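PDB 5JS4: phiAB6 tailspike from Unidentified phage, which probably binds and cleaves the exopolysaccharide of the Acinetobacter baumannii host as a trimeric beta-helical tailspike. Local coordinates for residues I571-A582 with K592-S600. Numbering follows the deposited sequence.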
# COMPACT_ATOMS: atom_id res chain seq x y z
N ILE A 571 14.45 27.75 17.71
CA ILE A 571 15.17 29.01 17.50
C ILE A 571 16.58 29.03 18.08
O ILE A 571 17.31 29.99 17.89
CB ILE A 571 14.38 30.22 18.05
CG1 ILE A 571 14.18 30.12 19.57
CG2 ILE A 571 13.03 30.34 17.34
CD1 ILE A 571 13.75 31.42 20.20
N GLY A 572 16.96 27.96 18.78
CA GLY A 572 18.27 27.91 19.43
C GLY A 572 18.37 26.74 20.39
O GLY A 572 17.68 25.73 20.22
N ALA A 573 19.23 26.89 21.39
CA ALA A 573 19.46 25.87 22.40
C ALA A 573 19.26 26.44 23.79
O ALA A 573 19.51 27.62 24.01
CB ALA A 573 20.88 25.33 22.28
N ASP A 574 18.84 25.59 24.73
CA ASP A 574 18.84 25.98 26.14
C ASP A 574 20.26 25.82 26.70
O ASP A 574 21.18 25.48 25.96
CB ASP A 574 17.78 25.21 26.94
CG ASP A 574 18.06 23.71 27.02
OD1 ASP A 574 19.22 23.28 26.88
OD2 ASP A 574 17.09 22.96 27.25
N SER A 575 20.44 26.07 27.99
CA SER A 575 21.78 26.05 28.60
C SER A 575 22.43 24.67 28.61
O SER A 575 23.66 24.57 28.65
CB SER A 575 21.74 26.63 30.01
OG SER A 575 21.38 28.00 29.98
N SER A 576 21.62 23.61 28.57
CA SER A 576 22.14 22.24 28.50
C SER A 576 22.50 21.83 27.07
O SER A 576 23.12 20.79 26.86
CB SER A 576 21.13 21.25 29.09
OG SER A 576 20.05 21.03 28.21
N GLY A 577 22.11 22.65 26.09
CA GLY A 577 22.41 22.38 24.69
C GLY A 577 21.28 21.68 23.95
O GLY A 577 21.43 21.34 22.78
N ALA A 578 20.15 21.47 24.62
CA ALA A 578 18.98 20.87 24.00
C ALA A 578 18.26 21.91 23.14
O ALA A 578 18.36 23.11 23.40
CB ALA A 578 18.03 20.32 25.05
N GLN A 579 17.54 21.44 22.13
CA GLN A 579 16.76 22.33 21.26
C GLN A 579 15.76 23.13 22.08
O GLN A 579 15.09 22.59 22.95
CB GLN A 579 15.99 21.52 20.22
CG GLN A 579 16.87 20.89 19.16
CD GLN A 579 16.07 20.08 18.16
OE1 GLN A 579 14.87 19.85 18.33
NE2 GLN A 579 16.74 19.65 17.09
N TYR A 580 15.68 24.43 21.80
CA TYR A 580 14.65 25.27 22.40
C TYR A 580 13.62 25.63 21.35
O TYR A 580 13.93 26.30 20.37
CB TYR A 580 15.23 26.55 23.02
CG TYR A 580 14.13 27.42 23.58
CD1 TYR A 580 13.43 27.03 24.71
CD2 TYR A 580 13.76 28.61 22.95
CE1 TYR A 580 12.39 27.80 25.21
CE2 TYR A 580 12.74 29.39 23.45
CZ TYR A 580 12.06 28.99 24.58
OH TYR A 580 11.03 29.76 25.07
N LEU A 581 12.39 25.17 21.57
CA LEU A 581 11.26 25.50 20.70
C LEU A 581 10.47 26.64 21.34
O LEU A 581 9.97 26.50 22.45
CB LEU A 581 10.36 24.28 20.47
CG LEU A 581 10.79 23.34 19.33
CD1 LEU A 581 12.16 22.73 19.56
CD2 LEU A 581 9.75 22.24 19.13
N ALA A 582 10.40 27.77 20.64
CA ALA A 582 9.70 28.95 21.12
C ALA A 582 8.26 28.93 20.64
O ALA A 582 7.97 28.41 19.56
CB ALA A 582 10.39 30.21 20.62
N LYS A 592 2.25 37.73 18.62
CA LYS A 592 3.60 37.73 19.18
C LYS A 592 4.35 36.48 18.76
O LYS A 592 3.75 35.48 18.37
CB LYS A 592 3.56 37.76 20.71
CG LYS A 592 2.95 39.01 21.32
CD LYS A 592 2.67 38.84 22.81
CE LYS A 592 3.94 38.63 23.62
NZ LYS A 592 3.64 38.60 25.08
N TRP A 593 5.68 36.54 18.87
CA TRP A 593 6.55 35.39 18.71
C TRP A 593 7.46 35.34 19.93
O TRP A 593 8.17 36.30 20.22
CB TRP A 593 7.37 35.50 17.42
CG TRP A 593 6.51 35.44 16.21
CD1 TRP A 593 6.19 34.35 15.47
CD2 TRP A 593 5.80 36.54 15.64
NE1 TRP A 593 5.34 34.70 14.44
CE2 TRP A 593 5.08 36.04 14.53
CE3 TRP A 593 5.70 37.90 15.95
CZ2 TRP A 593 4.27 36.86 13.73
CZ3 TRP A 593 4.90 38.72 15.15
CH2 TRP A 593 4.19 38.19 14.06
N GLY A 594 7.41 34.23 20.66
CA GLY A 594 8.18 34.09 21.88
C GLY A 594 9.65 33.90 21.63
O GLY A 594 10.08 33.46 20.56
N THR A 595 10.44 34.27 22.63
CA THR A 595 11.85 33.92 22.67
C THR A 595 12.25 33.71 24.12
O THR A 595 11.42 33.82 25.03
CB THR A 595 12.72 34.97 21.96
OG1 THR A 595 14.09 34.53 21.97
CG2 THR A 595 12.62 36.34 22.61
N TYR A 596 13.51 33.38 24.35
CA TYR A 596 14.00 33.15 25.70
C TYR A 596 15.49 33.41 25.74
O TYR A 596 16.22 33.04 24.81
CB TYR A 596 13.71 31.71 26.14
CG TYR A 596 13.79 31.53 27.64
CD1 TYR A 596 14.99 31.18 28.25
CD2 TYR A 596 12.67 31.71 28.44
CE1 TYR A 596 15.07 31.02 29.62
CE2 TYR A 596 12.74 31.55 29.82
CZ TYR A 596 13.94 31.20 30.40
OH TYR A 596 14.01 31.04 31.77
N ASN A 597 15.93 34.06 26.80
CA ASN A 597 17.34 34.31 27.04
C ASN A 597 17.80 33.35 28.12
O ASN A 597 17.46 33.52 29.29
CB ASN A 597 17.56 35.76 27.47
CG ASN A 597 19.01 36.17 27.40
OD1 ASN A 597 19.90 35.42 27.80
ND2 ASN A 597 19.27 37.37 26.89
N HIS A 598 18.54 32.32 27.72
CA HIS A 598 19.02 31.30 28.66
C HIS A 598 20.26 31.75 29.44
O HIS A 598 20.68 31.07 30.37
CB HIS A 598 19.28 29.99 27.93
CG HIS A 598 18.02 29.29 27.50
ND1 HIS A 598 17.48 29.44 26.24
CD2 HIS A 598 17.18 28.48 28.18
CE1 HIS A 598 16.37 28.73 26.16
NE2 HIS A 598 16.17 28.14 27.32
N GLY A 599 20.82 32.90 29.06
CA GLY A 599 21.89 33.52 29.84
C GLY A 599 21.37 34.11 31.14
O GLY A 599 21.93 33.87 32.21
N SER A 600 20.29 34.88 31.04
CA SER A 600 19.67 35.53 32.20
C SER A 600 18.40 34.83 32.69
O SER A 600 17.85 35.22 33.71
CB SER A 600 19.34 36.98 31.86
OG SER A 600 18.46 37.05 30.75
O HOH W 1 19.68 28.57 31.73
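The imidazole of H598 is held between D574 and Y596 with its edge on Y580, and ring packing carries this contact. CA of D574 lies over the centre of the imidazole, 3.5 Å from its centroid and 3° off the normal, while CD1 of Y596 covers the opposite face. The edge-to-face pair with the phenol of Y580 has planes at 77°, CE1 of H598 being 3.7 Å from CG of Y580. With CG anti to the backbone N (chi1 177°), the Y580 ring reaches across to the 592-597 strand, where its CZ rests 3.5 Å from CB of Y596. Toward the closing turn of the hairpin, CB of A582 packs 3.3 Å from O of G594, which accepts a hydrogen bond from Y586 of the second subunit.

The turn side is looser: OG of exposed S575 touches CB of H598 at 3.5 Å, and a water also links it to O of H598. Behind it, OD1 of D574 takes OG of S576 and N of A578 from opposite faces of its plane, which should steady the type I turn. Packing by D574 and both tyrosines should thus orient the imidazole, whose nitrogens serve K588 of the second subunit and, through NE2, a hydrogen-bonded malonic acid, probably from the crystallisation liquor.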